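Local coordinates for protein Eps1p (Saccharomyces cerevisiae, PDB 4TW5) that is a yeast member of the thioredoxin-fold family in which two mixed beta sheets with flanking helices follow one another along a single chain, at residues R115-S118 / M119-N122; K179-E182 / F183-T186; E207-P210 / T211-E214. All coordinates share one frame; numbering follows the deposited sequence.

Interaction 1. Residues R115-S118 / M119-N122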
loop_
_atom_site.group_PDB
_atom_site.type_symbol
_atom_site.label_atom_id
_atom_site.label_comp_id
_atom_site.label_asym_id
_atom_site.label_seq_id
_atom_site.Cartn_x
_atom_site.Cartn_y
_atom_site.Cartn_z
ATOM N N ARG A 115 4.982 14.911 -40.211
ATOM C CA ARG A 115 5.169 13.531 -39.753
ATOM C C ARG A 115 4.270 13.191 -38.553
ATOM O O ARG A 115 3.708 12.113 -38.481
ATOM C CB ARG A 115 6.624 13.261 -39.385
ATOM C CG ARG A 115 7.570 13.267 -40.563
ATOM C CD ARG A 115 8.977 13.182 -40.087
ATOM N NE ARG A 115 9.929 13.075 -41.177
ATOM C CZ ARG A 115 11.233 13.278 -41.039
ATOM N NH1 ARG A 115 11.723 13.594 -39.847
ATOM N NH2 ARG A 115 12.046 13.154 -42.084
ATOM N N ARG A 116 4.137 14.125 -37.626
ATOM C CA ARG A 116 3.289 13.926 -36.451
ATOM C C ARG A 116 1.833 13.646 -36.880
ATOM O O ARG A 116 1.217 12.685 -36.443
ATOM C CB ARG A 116 3.395 15.160 -35.539
ATOM C CG ARG A 116 3.110 14.906 -34.080
ATOM C CD ARG A 116 3.335 16.160 -33.221
ATOM N NE ARG A 116 4.694 16.641 -33.371
ATOM C CZ ARG A 116 5.015 17.819 -33.886
ATOM N NH1 ARG A 116 4.069 18.659 -34.259
ATOM N NH2 ARG A 116 6.286 18.153 -34.014
ATOM N N GLU A 117 1.329 14.463 -37.794
ATOM C CA GLU A 117 -0.036 14.382 -38.254
ATOM C C GLU A 117 -0.353 13.178 -39.118
ATOM O O GLU A 117 -1.513 12.786 -39.215
ATOM C CB GLU A 117 -0.397 15.661 -39.012
ATOM C CG GLU A 117 -0.428 16.879 -38.078
ATOM C CD GLU A 117 -1.302 16.676 -36.835
ATOM O OE1 GLU A 117 -2.395 16.057 -36.929
ATOM O OE2 GLU A 117 -0.872 17.120 -35.749
ATOM N N SER A 118 0.647 12.614 -39.780
ATOM C CA SER A 118 0.420 11.424 -40.580
ATOM C C SER A 118 0.125 10.222 -39.682
ATOM O O SER A 118 -0.470 9.247 -40.119
ATOM C CB SER A 118 1.618 11.118 -41.484
ATOM O OG SER A 118 2.559 10.339 -40.790
ATOM N N MET A 119 0.514 10.299 -38.417
ATOM C CA MET A 119 0.306 9.163 -37.529
ATOM C C MET A 119 -0.953 9.282 -36.693
ATOM O O MET A 119 -1.214 8.453 -35.834
ATOM C CB MET A 119 1.509 8.975 -36.624
ATOM C CG MET A 119 2.489 7.988 -37.206
ATOM S SD MET A 119 4.007 8.263 -36.390
ATOM C CE MET A 119 4.622 6.630 -36.031
ATOM N N ASP A 120 -1.721 10.333 -36.930
ATOM C CA ASP A 120 -3.057 10.436 -36.384
ATOM C C ASP A 120 -4.040 9.734 -37.333
ATOM O O ASP A 120 -4.360 10.264 -38.394
ATOM C CB ASP A 120 -3.398 11.912 -36.173
ATOM C CG ASP A 120 -4.668 12.129 -35.374
ATOM O OD1 ASP A 120 -5.595 11.260 -35.377
ATOM O OD2 ASP A 120 -4.724 13.199 -34.731
ATOM N N PRO A 121 -4.572 8.567 -36.916
ATOM C CA PRO A 121 -5.411 7.732 -37.783
ATOM C C PRO A 121 -6.677 8.442 -38.184
ATOM O O PRO A 121 -7.245 8.087 -39.205
ATOM C CB PRO A 121 -5.732 6.511 -36.919
ATOM C CG PRO A 121 -4.800 6.580 -35.767
ATOM C CD PRO A 121 -4.513 8.026 -35.551
ATOM N N ASN A 122 -7.122 9.409 -37.384
ATOM C CA ASN A 122 -8.373 10.109 -37.669
ATOM C C ASN A 122 -8.250 11.072 -38.854
ATOM O O ASN A 122 -9.256 11.451 -39.448
ATOM C CB ASN A 122 -8.831 10.916 -36.439
ATOM C CG ASN A 122 -8.962 10.061 -35.171
ATOM O OD1 ASN A 122 -9.881 9.241 -35.054
ATOM N ND2 ASN A 122 -8.034 10.253 -34.215
HETATM O O HOH W 1 -2.855 14.783 -34.391
#
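The turn joining helix 107-118 to helix 121-124 carries an Asp N-cap, and in it Met119, and more weakly Asp120, remain hydrogen-bonded to the preceding turn of chain. Met119 N donates to Arg116 O at 3.2 Å, but it sits above the carbonyl plane rather than on a lone pair. The next bond, Asp120 N to Glu117 O, is weak at 3.4 Å. Ser118 turns its hydroxyl back along the helix, and its OG gives a further bond to Arg115 O at 3.1 Å.

Asp120 then starts the following helix. Its CG lies anti to the backbone N (chi1 -169°), which carries the carboxylate forward to Asn122. OD1 is gripped twice by that residue: Asn122 ND2, at 2.9 Å from Asp120 OD1, uses the syn lone pair, while Asn122 N, at 3.1 Å, comes from the anti side, tilted out of the carboxylate plane. The other oxygen, OD2, faces Glu117, whose OE1 is 4.3 Å away; a water lies within hydrogen-bonding distance of both, though it has more acceptors in reach than protons to give. Glu117 OE2 has its own salt bridge to Lys98, while Gln193 of helix 180-196 donates to Arg116 O.

Two acids thus stand close together, and Lys98 and perhaps the water would be expected to offset part of the repulsion. The double grip on OD1 limits rotation of the capping carboxylate.

Interaction 2. Residues K179-E182 / F183-T186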
loop_
_atom_site.group_PDB
_atom_site.type_symbol
_atom_site.label_atom_id
_atom_site.label_comp_id
_atom_site.label_asym_id
_atom_site.label_seq_id
_atom_site.Cartn_x
_atom_site.Cartn_y
_atom_site.Cartn_z
ATOM N N LYS A 179 -13.422 5.851 -18.876
ATOM C CA LYS A 179 -12.629 6.441 -19.946
ATOM C C LYS A 179 -11.414 5.611 -20.358
ATOM O O LYS A 179 -10.804 5.911 -21.359
ATOM C CB LYS A 179 -12.184 7.850 -19.544
ATOM C CG LYS A 179 -13.340 8.836 -19.403
ATOM C CD LYS A 179 -12.937 9.984 -18.470
ATOM C CE LYS A 179 -14.078 10.942 -18.207
ATOM N NZ LYS A 179 -13.730 11.835 -17.044
ATOM N N CYS A 180 -11.075 4.573 -19.596
ATOM C CA CYS A 180 -9.859 3.808 -19.836
ATOM C C CYS A 180 -9.724 3.243 -21.268
ATOM O O CYS A 180 -8.638 3.274 -21.863
ATOM C CB CYS A 180 -9.753 2.660 -18.848
ATOM S SG CYS A 180 -9.070 3.018 -17.231
ATOM N N HIS A 181 -10.814 2.699 -21.800
ATOM C CA HIS A 181 -10.810 2.116 -23.137
ATOM C C HIS A 181 -10.633 3.172 -24.220
ATOM O O HIS A 181 -9.866 2.989 -25.158
ATOM C CB HIS A 181 -12.100 1.342 -23.379
ATOM C CG HIS A 181 -12.195 0.748 -24.749
ATOM N ND1 HIS A 181 -11.669 -0.487 -25.063
ATOM C CD2 HIS A 181 -12.741 1.228 -25.893
ATOM C CE1 HIS A 181 -11.898 -0.747 -26.336
ATOM N NE2 HIS A 181 -12.545 0.278 -26.863
ATOM N N GLU A 182 -11.360 4.277 -24.101
ATOM C CA GLU A 182 -11.179 5.404 -25.007
ATOM C C GLU A 182 -9.709 5.853 -24.973
ATOM O O GLU A 182 -9.101 6.176 -25.998
ATOM C CB GLU A 182 -12.081 6.580 -24.625
ATOM C CG GLU A 182 -12.126 7.729 -25.655
ATOM C CD GLU A 182 -12.983 8.918 -25.199
ATOM O OE1 GLU A 182 -12.961 9.252 -23.996
ATOM O OE2 GLU A 182 -13.698 9.517 -26.033
ATOM N N PHE A 183 -9.144 5.906 -23.773
ATOM C CA PHE A 183 -7.806 6.450 -23.645
ATOM C C PHE A 183 -6.743 5.490 -24.171
ATOM O O PHE A 183 -5.629 5.928 -24.444
ATOM C CB PHE A 183 -7.501 6.832 -22.189
ATOM C CG PHE A 183 -6.334 7.793 -22.048
ATOM C CD1 PHE A 183 -6.446 9.098 -22.484
ATOM C CD2 PHE A 183 -5.120 7.373 -21.523
ATOM C CE1 PHE A 183 -5.382 9.971 -22.377
ATOM C CE2 PHE A 183 -4.039 8.254 -21.414
ATOM C CZ PHE A 183 -4.177 9.550 -21.838
ATOM N N GLN A 184 -7.056 4.198 -24.330
ATOM C CA GLN A 184 -6.041 3.324 -24.935
ATOM C C GLN A 184 -5.774 3.713 -26.383
ATOM O O GLN A 184 -4.646 3.623 -26.866
ATOM C CB GLN A 184 -6.417 1.865 -24.866
ATOM C CG GLN A 184 -6.098 1.202 -23.547
ATOM C CD GLN A 184 -6.463 -0.277 -23.578
ATOM O OE1 GLN A 184 -7.643 -0.636 -23.618
ATOM N NE2 GLN A 184 -5.455 -1.139 -23.542
ATOM N N ARG A 185 -6.817 4.141 -27.075
ATOM C CA ARG A 185 -6.669 4.590 -28.440
ATOM C C ARG A 185 -5.842 5.861 -28.438
ATOM O O ARG A 185 -4.892 6.006 -29.211
ATOM C CB ARG A 185 -8.036 4.852 -29.080
ATOM C CG ARG A 185 -7.922 5.295 -30.513
ATOM C CD ARG A 185 -9.235 5.290 -31.198
ATOM N NE ARG A 185 -9.063 4.716 -32.526
ATOM C CZ ARG A 185 -9.049 5.402 -33.658
ATOM N NH1 ARG A 185 -9.243 6.712 -33.657
ATOM N NH2 ARG A 185 -8.885 4.760 -34.791
ATOM N N THR A 186 -6.239 6.786 -27.569
ATOM C CA THR A 186 -5.567 8.054 -27.408
ATOM C C THR A 186 -4.102 7.862 -27.034
ATOM O O THR A 186 -3.231 8.512 -27.614
ATOM C CB THR A 186 -6.281 8.908 -26.375
ATOM O OG1 THR A 186 -7.631 9.086 -26.799
ATOM C CG2 THR A 186 -5.657 10.259 -26.274
#
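Lys179 O accepts the shortest sound bond of this helical turn, from Phe183 N at 2.9 Å, with the donor close to the line of the carbonyl bond. The bonds that follow are less regular. Gln184 N is shared between two carbonyls: it donates to His181 O at 3.2 Å from well above the carbonyl plane, and weakly to Cys180 O. Glu182 O likewise meets two donors, Arg185 N and Thr186 N, both weakly. Such sharing between three- and four-residue spacings suits the opening of a helix.

The side chains pack against these same carbonyls. Phe183 CB lies 3.5 Å from Lys179 O, and with CG anti to the backbone N (chi1 -161°) the ring swings away from the preceding turn. Gln184 takes the other course: its CG stands beside its own backbone N (chi1 -82°) and passes 3.7 Å from Cys180 O, from where the chain runs on extended. Thr186 brings OG1 alongside Glu182 O at 3.4 Å. Beyond the turn, the Phe183 ring meets Tyr261 edge-to-face, Gln184 NE2 is bonded to the carbonyls of Ser168 and Asp170, and the Thr186 hydroxyl is hydrogen-bonded to Ala256 O.

Cys180 forms a disulfide with Cys177, the CXXC arrangement that thioredoxin folds place at the start of a helix. Here that helix, 180-196, is the crossover of a beta-alpha-beta unit between strands 155-160 and 200-205, with Cys180 against Pro161, just past the end of the first strand.

Interaction 3. Residues E207-P210 / T211-E214; sequences ESNP and TICE
This is a local helix-start contact near the surface, where the loop after strand 200-205 turns into helix 210-215 and Asn209 and Pro210 supply the carbonyls that receive Cys213 and Glu214. Asn209 holds the N-cap position, yet its side chain makes no capping bond; it is the backbone that opens the helix. Cys213 N donates to Asn209 O at 3.0 Å in an almost straight bond (169°), arriving nearly along the C=O axis. One residue on, Glu214 N reaches Pro210 O at 2.8 Å, tilted modestly from the carbonyl plane. Proline suits the first position of a helix, because its nitrogen has no hydrogen to offer and no earlier helical carbonyl stands there to receive one.

Side chains gather round the same two oxygens. Asn209 O is flanked by Cys213, whose SG lies beside the residue's own backbone N (chi1 -74°) and 3.6 Å from that oxygen. The sulfur is tied to Cys206 in a disulfide, so the first turn of the helix is linked covalently to the loop before it. Ile212 approaches from another part of the turn, its CB 3.8 Å from Asn209 O. Glu214 folds back over Pro210: CG stands 3.4 Å from Pro210 O, and OE1 is 3.5 Å from the same atom. One acceptor thus stands beside another, a cost that the helix start may partly offset, together with that of a neighbouring acid.

Around this turn, Asn209 ND2 is bonded to Asn205 O, Asn209 and Cys213 rest on Val204 of strand 200-205, and Ile212 packs on Phe143 and Leu144 of helix 140-150. Pro210 meets Val222 and also Thr17 of a second subunit, while Glu214 packs on that acid, Glu214 of a third.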
loop_
_atom_site.group_PDB
_atom_site.type_symbol
_atom_site.label_atom_id
_atom_site.label_comp_id
_atom_site.label_asym_id
_atom_site.label_seq_id
_atom_site.Cartn_x
_atom_site.Cartn_y
_atom_site.Cartn_z
ATOM N N GLU A 207 -1.836 -1.145 -10.086
ATOM C CA GLU A 207 -2.180 -2.229 -9.165
ATOM C C GLU A 207 -0.942 -3.027 -8.751
ATOM O O GLU A 207 -0.883 -3.528 -7.633
ATOM C CB GLU A 207 -3.225 -3.168 -9.786
ATOM C CG GLU A 207 -4.567 -2.507 -9.969
ATOM C CD GLU A 207 -5.673 -3.480 -10.326
ATOM O OE1 GLU A 207 -5.568 -4.687 -9.995
ATOM O OE2 GLU A 207 -6.632 -3.037 -10.981
ATOM N N SER A 208 0.041 -3.111 -9.649
ATOM C CA SER A 208 1.311 -3.813 -9.407
ATOM C C SER A 208 2.367 -2.923 -8.794
ATOM O O SER A 208 3.441 -3.404 -8.456
ATOM C CB SER A 208 1.887 -4.371 -10.708
ATOM O OG SER A 208 0.866 -4.940 -11.468
ATOM N N ASN A 209 2.099 -1.624 -8.727
ATOM C CA ASN A 209 3.069 -0.658 -8.184
ATOM C C ASN A 209 2.424 0.290 -7.177
ATOM O O ASN A 209 2.441 1.510 -7.363
ATOM C CB ASN A 209 3.707 0.156 -9.317
ATOM C CG ASN A 209 4.626 -0.679 -10.170
ATOM O OD1 ASN A 209 5.726 -1.001 -9.739
ATOM N ND2 ASN A 209 4.181 -1.039 -11.381
ATOM N N PRO A 210 1.835 -0.270 -6.108
ATOM C CA PRO A 210 1.001 0.559 -5.231
ATOM C C PRO A 210 1.761 1.690 -4.561
ATOM O O PRO A 210 1.251 2.815 -4.542
ATOM C CB PRO A 210 0.465 -0.433 -4.173
ATOM C CG PRO A 210 1.382 -1.609 -4.219
ATOM C CD PRO A 210 1.909 -1.672 -5.647
ATOM N N THR A 211 2.939 1.408 -4.014
ATOM C CA THR A 211 3.620 2.425 -3.223
ATOM C C THR A 211 4.030 3.592 -4.116
ATOM O O THR A 211 3.848 4.755 -3.763
ATOM C CB THR A 211 4.866 1.879 -2.495
ATOM O OG1 THR A 211 4.500 0.788 -1.638
ATOM C CG2 THR A 211 5.515 2.986 -1.666
ATOM N N ILE A 212 4.576 3.285 -5.276
ATOM C CA ILE A 212 4.921 4.325 -6.225
ATOM C C ILE A 212 3.715 5.166 -6.653
ATOM O O ILE A 212 3.756 6.383 -6.605
ATOM C CB ILE A 212 5.588 3.721 -7.442
ATOM C CG1 ILE A 212 6.909 3.080 -7.004
ATOM C CG2 ILE A 212 5.801 4.781 -8.486
ATOM C CD1 ILE A 212 7.669 2.432 -8.118
ATOM N N CYS A 213 2.621 4.528 -7.021
ATOM C CA CYS A 213 1.440 5.273 -7.451
ATOM C C CYS A 213 0.782 6.086 -6.304
ATOM O O CYS A 213 0.185 7.149 -6.520
ATOM C CB CYS A 213 0.440 4.305 -8.074
ATOM S SG CYS A 213 0.930 3.732 -9.749
ATOM N N GLU A 214 0.882 5.580 -5.084
ATOM C CA GLU A 214 0.359 6.309 -3.939
ATOM C C GLU A 214 1.196 7.553 -3.683
ATOM O O GLU A 214 0.661 8.648 -3.538
ATOM C CB GLU A 214 0.281 5.385 -2.712
ATOM C CG GLU A 214 -1.006 4.534 -2.750
ATOM C CD GLU A 214 -0.954 3.271 -1.883
ATOM O OE1 GLU A 214 0.061 3.008 -1.204
ATOM O OE2 GLU A 214 -1.939 2.517 -1.915
#

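All three interactions are local and run in series along the chain, so none encloses or crosses another; each closes a turn rather than a long loop. Interaction 1 comes first, at the passage from helix 107-118, next to the first sheet, into helix 121-124. Interaction 2 follows at the start of helix 180-196 beside the second sheet, and interaction 3 lies beyond strand 200-205, where the next helix begins. Interactions 1 and 2, with centres about 17 Å apart, meet through a probable hydrogen bond from Arg185 NH1 to Asn122 OD1, which joins the inter-sheet linker to helix 180-196. Interaction 3 touches neither, its nearest atoms about 9 Å from those of interaction 2.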